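Local coordinates for Alr1585 protein (Nostoc sp., PDB 5C2I), which probably works as a heme-dependent dye-decolorizing (DyP-type) peroxidase, using hydrogen peroxide to oxidise dyes and related substrates, at residues 59-63 against 464-468; 256-262 against 447-453. The protein carries 1 engineered substitution. The contacts are given in a common frame with arbitrary orientation. Residue numbers count along the deposited sequence, not the author numbering.

How the contacts relate
Strand 448-458 runs almost directly into helix 461-465, so the chain's end supplies one side of both contacts. In contact 2 it is a sheet strand paired with 256-262, where L259, Q261 and I448 line the heme pocket. It then turns into the terminal helix, and in contact 1 its last residues pack on residues 59-63 of helix 55-68, in the N-terminal half. The centre of contact 2 lies about 13 Å, and that of contact 1 about 28 Å, from the centre of the chain. The contacts do not touch: their centres are 33 Å apart and their nearest atoms about 15 Å. Contact 2 also reaches that half, through Y256 against H45 and F47 of strand 42-50.

Contact 1: 59-63 against 464-468; sequences KQWIQ and LKTLA
Q63, A468 and L467 bury the most surface where the C-terminus folds back over helix 55-68. Segment 59-63 is regular helix. Helix 461-465 ends at K465, T466 leaves helical angles (-118/18), and the tail runs back along the first helix, from Q63-K465 (CA-CA 4.5 Å) to K59-A468 (5.2 Å). Q63, extended with chi1 and chi2 both t, puts NE2 2.9 Å from K465 O in a hydrogen bond at the C-terminal end of helix 461-465, while its CA lies 3.4 Å from L464 O in a CH-O contact. A468 sets its CB on the helix backbone, 3.7 Å from both K59 C and Q60 N. L467 (t, p) points inward, its CD2 3.7 Å from I62 CG2; L464 CD2 meets the same methyl at 3.8 Å. I62 and L464 also reach F96 of strand 93-98. K59, extended from chi2 to chi4, brings NZ to a water that accepts from NZ (2.8 Å) and donates to L467 O (2.7 Å). This is helix-to-tail packing between N-terminal domain and C-terminus. Both polar links end on main-chain carbonyls, K465 O and L467 O, independent of those residues' side chains, while L464, L467 and A468 supply the apolar contact.

Contact 2: 256-262 against 447-453; sequences YRKLEQN and WINMKGG. With HEM (protoporphyrin IX containing Fe), chain E.
Strands 256-261 and 448-453 run antiparallel, their axes 4.5 Å apart at closest and their directions 145° apart, with a bulge at K451 (-107/-3) and G452. Y256 O lies 3.0 Å from G453 CA; a CB there would hit that oxygen. R257 forms a non-hydrogen-bonded pair with G453 (CA-CA 4.3 Å). Its guanidinium has M450 SD over one face, with NH1 3.5 Å from M450 CE, and it salt-bridges D134. K258 faces the beta bulge: K258 N bonds G452 O and K258 O accepts from K451 N, both at 2.8 Å. Its extended side chain leads off to E141 and E183. L259 pairs with M450, its CB 3.8 Å from I448 CG2 and its CD1 3.9 Å from heme CAB. In this sheet of the C-terminal, ferredoxin-like DyP domain, 250-261 is the inner strand and 448-458 flanks it; L259, Q261 and I448 line the heme pocket, I448 CD1 lying 3.5 Å from heme CAB. E260 pairs with N449 through E260 N to N449 O and N449 N to E260 O, both 2.9 Å. On the face away from heme, E260 OE1 accepts from N449 ND2 (3.0 Å) and a water (2.5 Å), while OE2 bonds G381 N. Q261, opposite I448, brings NE2 3.5 Å from heme CMB and bonds E197. N262 N donates to W447 O (2.9 Å), and its side chain N-caps helix 263-277 at A265 N.

Contact 1: 59-63 against 464-468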
loop_
_atom_site.group_PDB
_atom_site.type_symbol
_atom_site.label_atom_id
_atom_site.label_comp_id
_atom_site.label_asym_id
_atom_site.label_seq_id
_atom_site.Cartn_x
_atom_site.Cartn_y
_atom_site.Cartn_z
ATOM N N LYS A 59 -26.346 16.933 -34.438
ATOM C CA LYS A 59 -27.530 16.608 -33.668
ATOM C C LYS A 59 -27.703 15.105 -33.524
ATOM O O LYS A 59 -28.071 14.640 -32.418
ATOM C CB LYS A 59 -28.768 17.231 -34.270
ATOM C CG LYS A 59 -28.824 18.725 -34.067
ATOM C CD LYS A 59 -30.085 19.336 -34.621
ATOM C CE LYS A 59 -30.176 20.816 -34.252
ATOM N NZ LYS A 59 -31.363 21.449 -34.833
ATOM N N GLN A 60 -27.426 14.360 -34.592
ATOM C CA GLN A 60 -27.481 12.908 -34.518
ATOM C C GLN A 60 -26.469 12.361 -33.505
ATOM O O GLN A 60 -26.772 11.415 -32.755
ATOM C CB GLN A 60 -27.253 12.275 -35.890
ATOM C CG GLN A 60 -28.349 12.571 -36.923
ATOM C CD GLN A 60 -27.919 12.274 -38.361
ATOM O OE1 GLN A 60 -26.900 11.644 -38.614
ATOM N NE2 GLN A 60 -28.719 12.735 -39.311
ATOM N N TRP A 61 -25.269 12.920 -33.504
ATOM C CA TRP A 61 -24.240 12.496 -32.544
ATOM C C TRP A 61 -24.675 12.768 -31.092
ATOM O O TRP A 61 -24.569 11.896 -30.211
ATOM C CB TRP A 61 -22.872 13.145 -32.822
ATOM C CG TRP A 61 -21.908 12.605 -31.859
ATOM C CD1 TRP A 61 -21.208 11.430 -31.984
ATOM C CD2 TRP A 61 -21.639 13.103 -30.563
ATOM N NE1 TRP A 61 -20.497 11.194 -30.843
ATOM C CE2 TRP A 61 -20.756 12.194 -29.942
ATOM C CE3 TRP A 61 -22.058 14.234 -29.856
ATOM C CZ2 TRP A 61 -20.282 12.378 -28.633
ATOM C CZ3 TRP A 61 -21.580 14.423 -28.545
ATOM C CH2 TRP A 61 -20.705 13.488 -27.953
ATOM N N ILE A 62 -25.148 13.980 -30.824
ATOM C CA ILE A 62 -25.601 14.329 -29.474
ATOM C C ILE A 62 -26.714 13.379 -29.032
ATOM O O ILE A 62 -26.729 12.901 -27.893
ATOM C CB ILE A 62 -26.088 15.798 -29.424
ATOM C CG1 ILE A 62 -24.894 16.745 -29.619
ATOM C CG2 ILE A 62 -26.760 16.106 -28.084
ATOM C CD1 ILE A 62 -25.301 18.186 -29.835
ATOM N N GLN A 63 -27.664 13.142 -29.933
ATOM C CA GLN A 63 -28.755 12.215 -29.670
ATOM C C GLN A 63 -28.212 10.838 -29.262
ATOM O O GLN A 63 -28.686 10.241 -28.276
ATOM C CB GLN A 63 -29.659 12.130 -30.889
ATOM C CG GLN A 63 -30.812 11.154 -30.747
ATOM C CD GLN A 63 -31.619 10.966 -32.039
ATOM O OE1 GLN A 63 -31.064 10.711 -33.139
ATOM N NE2 GLN A 63 -32.903 11.056 -31.928
ATOM N N LEU A 464 -32.036 16.317 -25.313
ATOM C CA LEU A 464 -30.893 15.815 -26.034
ATOM C C LEU A 464 -31.221 14.590 -26.889
ATOM O O LEU A 464 -30.697 14.438 -28.006
ATOM C CB LEU A 464 -29.752 15.528 -25.052
ATOM C CG LEU A 464 -29.231 16.729 -24.248
ATOM C CD1 LEU A 464 -28.292 16.299 -23.162
ATOM C CD2 LEU A 464 -28.561 17.720 -25.199
ATOM N N LYS A 465 -32.065 13.712 -26.374
ATOM C CA LYS A 465 -32.423 12.511 -27.097
ATOM C C LYS A 465 -33.291 12.743 -28.340
ATOM O O LYS A 465 -33.398 11.839 -29.148
ATOM C CB LYS A 465 -33.188 11.555 -26.187
ATOM C CG LYS A 465 -32.359 10.857 -25.124
ATOM C CD LYS A 465 -33.213 9.756 -24.502
ATOM C CE LYS A 465 -32.459 9.010 -23.435
ATOM N NZ LYS A 465 -33.304 7.885 -22.940
ATOM N N THR A 466 -33.943 13.901 -28.446
ATOM C CA THR A 466 -34.862 14.166 -29.557
ATOM C C THR A 466 -34.387 15.349 -30.407
ATOM O O THR A 466 -35.146 15.930 -31.163
ATOM C CB THR A 466 -36.289 14.434 -29.038
ATOM O OG1 THR A 466 -36.283 15.551 -28.152
ATOM C CG2 THR A 466 -36.831 13.226 -28.302
ATOM N N LEU A 467 -33.126 15.690 -30.264
ATOM C CA LEU A 467 -32.554 16.802 -30.993
ATOM C C LEU A 467 -32.496 16.540 -32.522
ATOM O O LEU A 467 -32.713 17.465 -33.300
ATOM C CB LEU A 467 -31.182 17.065 -30.394
ATOM C CG LEU A 467 -30.497 18.393 -30.553
ATOM C CD1 LEU A 467 -31.346 19.576 -30.177
ATOM C CD2 LEU A 467 -29.244 18.321 -29.698
ATOM N N ALA A 468 -32.278 15.291 -32.927
ATOM C CA ALA A 468 -32.341 14.828 -34.310
ATOM C C ALA A 468 -33.578 13.941 -34.484
ATOM O O ALA A 468 -34.142 13.433 -33.494
ATOM C CB ALA A 468 -31.096 14.042 -34.656
ATOM O OXT ALA A 468 -33.994 13.710 -35.589
HETATM O O HOH W 1 -33.372 20.066 -33.397
#

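Contact 2: 256-262 against 447-453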
loop_
_atom_site.group_PDB
_atom_site.type_symbol
_atom_site.label_atom_id
_atom_site.label_comp_id
_atom_site.label_asym_id
_atom_site.label_seq_id
_atom_site.Cartn_x
_atom_site.Cartn_y
_atom_site.Cartn_z
ATOM N N TYR A 256 -17.747 26.737 -15.053
ATOM C CA TYR A 256 -16.479 25.986 -15.151
ATOM C C TYR A 256 -15.344 26.994 -15.228
ATOM O O TYR A 256 -15.371 27.863 -16.099
ATOM C CB TYR A 256 -16.483 25.087 -16.404
ATOM C CG TYR A 256 -15.349 24.094 -16.474
ATOM C CD1 TYR A 256 -13.990 24.513 -16.567
ATOM C CD2 TYR A 256 -15.592 22.763 -16.440
ATOM C CE1 TYR A 256 -12.966 23.595 -16.591
ATOM C CE2 TYR A 256 -14.566 21.831 -16.514
ATOM C CZ TYR A 256 -13.262 22.242 -16.563
ATOM O OH TYR A 256 -12.268 21.314 -16.628
ATOM N N ARG A 257 -14.376 26.887 -14.308
ATOM C CA ARG A 257 -13.216 27.774 -14.254
ATOM C C ARG A 257 -11.991 26.983 -13.906
ATOM O O ARG A 257 -12.006 26.229 -12.910
ATOM C CB ARG A 257 -13.425 28.885 -13.232
ATOM C CG ARG A 257 -14.526 29.887 -13.645
ATOM C CD ARG A 257 -15.006 30.766 -12.510
ATOM N NE ARG A 257 -14.038 31.730 -11.993
ATOM C CZ ARG A 257 -13.710 32.889 -12.574
ATOM N NH1 ARG A 257 -14.177 33.250 -13.772
ATOM N NH2 ARG A 257 -12.866 33.691 -11.956
ATOM N N LYS A 258 -10.935 27.121 -14.730
ATOM C CA LYS A 258 -9.675 26.474 -14.435
ATOM C C LYS A 258 -8.826 27.415 -13.568
ATOM O O LYS A 258 -8.479 28.512 -14.019
ATOM C CB LYS A 258 -8.947 26.092 -15.697
ATOM C CG LYS A 258 -7.612 25.413 -15.433
ATOM C CD LYS A 258 -6.975 24.859 -16.720
ATOM C CE LYS A 258 -5.724 24.033 -16.417
ATOM N NZ LYS A 258 -5.114 23.384 -17.607
ATOM N N LEU A 259 -8.584 27.018 -12.326
ATOM C CA LEU A 259 -7.949 27.916 -11.341
ATOM C C LEU A 259 -6.593 27.334 -10.940
ATOM O O LEU A 259 -6.511 26.383 -10.170
ATOM C CB LEU A 259 -8.888 28.086 -10.134
ATOM C CG LEU A 259 -10.276 28.644 -10.405
ATOM C CD1 LEU A 259 -11.078 28.817 -9.104
ATOM C CD2 LEU A 259 -10.193 29.959 -11.155
ATOM N N GLU A 260 -5.543 27.957 -11.444
ATOM C CA GLU A 260 -4.179 27.548 -11.158
ATOM C C GLU A 260 -3.747 27.998 -9.773
ATOM O O GLU A 260 -3.997 29.147 -9.388
ATOM C CB GLU A 260 -3.229 28.144 -12.177
ATOM C CG GLU A 260 -1.787 27.699 -12.022
ATOM C CD GLU A 260 -0.917 28.257 -13.101
ATOM O OE1 GLU A 260 -0.664 29.475 -13.030
ATOM O OE2 GLU A 260 -0.543 27.518 -14.030
ATOM N N GLN A 261 -3.095 27.090 -9.037
ATOM C CA GLN A 261 -2.713 27.351 -7.666
ATOM C C GLN A 261 -1.213 27.306 -7.489
ATOM O O GLN A 261 -0.605 26.285 -7.732
ATOM C CB GLN A 261 -3.365 26.318 -6.725
ATOM C CG GLN A 261 -4.868 26.383 -6.666
ATOM C CD GLN A 261 -5.455 25.242 -5.861
ATOM O OE1 GLN A 261 -5.950 24.255 -6.410
ATOM N NE2 GLN A 261 -5.388 25.367 -4.535
ATOM N N ASN A 262 -0.636 28.423 -7.052
ATOM C CA ASN A 262 0.804 28.492 -6.820
ATOM C C ASN A 262 1.070 28.032 -5.377
ATOM O O ASN A 262 1.084 28.825 -4.430
ATOM C CB ASN A 262 1.347 29.869 -7.104
ATOM C CG ASN A 262 2.857 29.932 -6.981
ATOM O OD1 ASN A 262 3.478 29.071 -6.370
ATOM N ND2 ASN A 262 3.449 30.968 -7.531
ATOM N N TRP A 447 -2.791 33.823 -4.826
ATOM C CA TRP A 447 -1.988 32.765 -5.387
ATOM C C TRP A 447 -2.803 31.812 -6.288
ATOM O O TRP A 447 -2.366 30.686 -6.564
ATOM C CB TRP A 447 -1.307 32.017 -4.270
ATOM C CG TRP A 447 -0.334 32.858 -3.549
ATOM C CD1 TRP A 447 -0.414 33.207 -2.215
ATOM C CD2 TRP A 447 0.816 33.553 -4.074
ATOM N NE1 TRP A 447 0.632 34.013 -1.893
ATOM C CE2 TRP A 447 1.400 34.244 -3.004
ATOM C CE3 TRP A 447 1.418 33.649 -5.347
ATOM C CZ2 TRP A 447 2.542 35.045 -3.163
ATOM C CZ3 TRP A 447 2.544 34.441 -5.503
ATOM C CH2 TRP A 447 3.109 35.113 -4.419
ATOM N N ILE A 448 -3.967 32.281 -6.730
ATOM C CA ILE A 448 -4.853 31.572 -7.664
ATOM C C ILE A 448 -5.018 32.411 -8.927
ATOM O O ILE A 448 -5.238 33.634 -8.828
ATOM C CB ILE A 448 -6.195 31.286 -6.973
ATOM C CG1 ILE A 448 -5.944 30.288 -5.839
ATOM C CG2 ILE A 448 -7.224 30.775 -7.960
ATOM C CD1 ILE A 448 -7.104 30.093 -4.859
ATOM N N ASN A 449 -4.795 31.814 -10.095
ATOM C CA ASN A 449 -4.902 32.517 -11.375
ATOM C C ASN A 449 -5.980 31.866 -12.226
ATOM O O ASN A 449 -5.950 30.639 -12.432
ATOM C CB ASN A 449 -3.600 32.437 -12.174
ATOM C CG ASN A 449 -2.385 32.775 -11.348
ATOM O OD1 ASN A 449 -2.333 33.828 -10.709
ATOM N ND2 ASN A 449 -1.385 31.869 -11.345
ATOM N N MET A 450 -6.907 32.667 -12.708
ATOM C CA MET A 450 -7.949 32.203 -13.626
ATOM C C MET A 450 -7.336 31.950 -14.996
ATOM O O MET A 450 -6.825 32.883 -15.643
ATOM C CB MET A 450 -9.029 33.274 -13.691
ATOM C CG MET A 450 -10.008 33.180 -14.835
ATOM S SD MET A 450 -10.911 31.633 -14.948
ATOM C CE MET A 450 -12.013 32.090 -16.299
ATOM N N LYS A 451 -7.402 30.706 -15.458
ATOM C CA LYS A 451 -6.784 30.310 -16.728
ATOM C C LYS A 451 -7.792 30.066 -17.853
ATOM O O LYS A 451 -7.407 29.760 -18.967
ATOM C CB LYS A 451 -5.977 29.009 -16.510
ATOM C CG LYS A 451 -4.848 29.093 -15.483
ATOM C CD LYS A 451 -3.940 30.289 -15.665
ATOM C CE LYS A 451 -3.147 30.169 -16.926
ATOM N NZ LYS A 451 -2.118 31.238 -16.926
ATOM N N GLY A 452 -9.068 30.177 -17.560
ATOM C CA GLY A 452 -10.105 30.043 -18.560
ATOM C C GLY A 452 -11.318 29.282 -18.073
ATOM O O GLY A 452 -11.297 28.636 -17.023
ATOM N N GLY A 453 -12.409 29.401 -18.819
ATOM C CA GLY A 453 -13.659 28.722 -18.425
ATOM C C GLY A 453 -14.829 29.160 -19.276
ATOM O O GLY A 453 -14.656 29.902 -20.230
HETATM C CHA HEM E . -15.198 26.309 0.824
HETATM C CHB HEM E . -10.793 26.106 -1.128
HETATM C CHC HEM E . -12.394 28.608 -4.949
HETATM C CHD HEM E . -16.706 29.001 -2.845
HETATM C C1A HEM E . -13.849 26.052 0.636
HETATM C C2A HEM E . -13.006 25.378 1.567
HETATM C C3A HEM E . -11.774 25.323 1.016
HETATM C C4A HEM E . -11.862 25.935 -0.254
HETATM C CMA HEM E . -10.534 24.685 1.584
HETATM C CAA HEM E . -13.393 24.808 2.939
HETATM C CBA HEM E . -13.931 23.375 2.989
HETATM C CGA HEM E . -15.192 23.298 2.174
HETATM O O1A HEM E . -16.319 23.625 2.649
HETATM O O2A HEM E . -15.106 22.909 1.008
HETATM C C1B HEM E . -10.884 26.740 -2.366
HETATM C C2B HEM E . -9.794 26.846 -3.299
HETATM C C3B HEM E . -10.238 27.494 -4.366
HETATM C C4B HEM E . -11.623 27.855 -4.056
HETATM C CMB HEM E . -8.435 26.279 -3.087
HETATM C CAB HEM E . -9.587 27.829 -5.657
HETATM C CBB HEM E . -8.549 27.147 -6.174
HETATM C C1C HEM E . -13.720 28.992 -4.694
HETATM C C2C HEM E . -14.478 29.854 -5.458
HETATM C C3C HEM E . -15.696 29.981 -4.841
HETATM C C4C HEM E . -15.665 29.161 -3.708
HETATM C CMC HEM E . -14.105 30.502 -6.760
HETATM C CAC HEM E . -16.845 30.809 -5.203
HETATM C CBC HEM E . -16.857 31.956 -5.836
HETATM C C1D HEM E . -16.625 28.175 -1.726
HETATM C C2D HEM E . -17.785 27.958 -0.868
HETATM C C3D HEM E . -17.366 27.254 0.174
HETATM C C4D HEM E . -15.934 27.002 -0.098
HETATM C CMD HEM E . -19.208 28.452 -1.075
HETATM C CAD HEM E . -18.216 26.753 1.306
HETATM C CBD HEM E . -18.381 27.770 2.442
HETATM C CGD HEM E . -19.273 27.201 3.496
HETATM O O1D HEM E . -18.820 27.172 4.638
HETATM O O2D HEM E . -20.451 26.769 3.248
HETATM N NA HEM E . -13.120 26.456 -0.442
HETATM N NB HEM E . -11.892 27.410 -2.829
HETATM N NC HEM E . -14.408 28.642 -3.569
HETATM N ND HEM E . -15.517 27.654 -1.195
HETATM FE FE HEM E . -13.755 27.565 -1.974
HETATM O O HOH W 2 0.354 30.980 -14.772
HETATM O O HOH W 3 -14.309 25.722 -3.302
#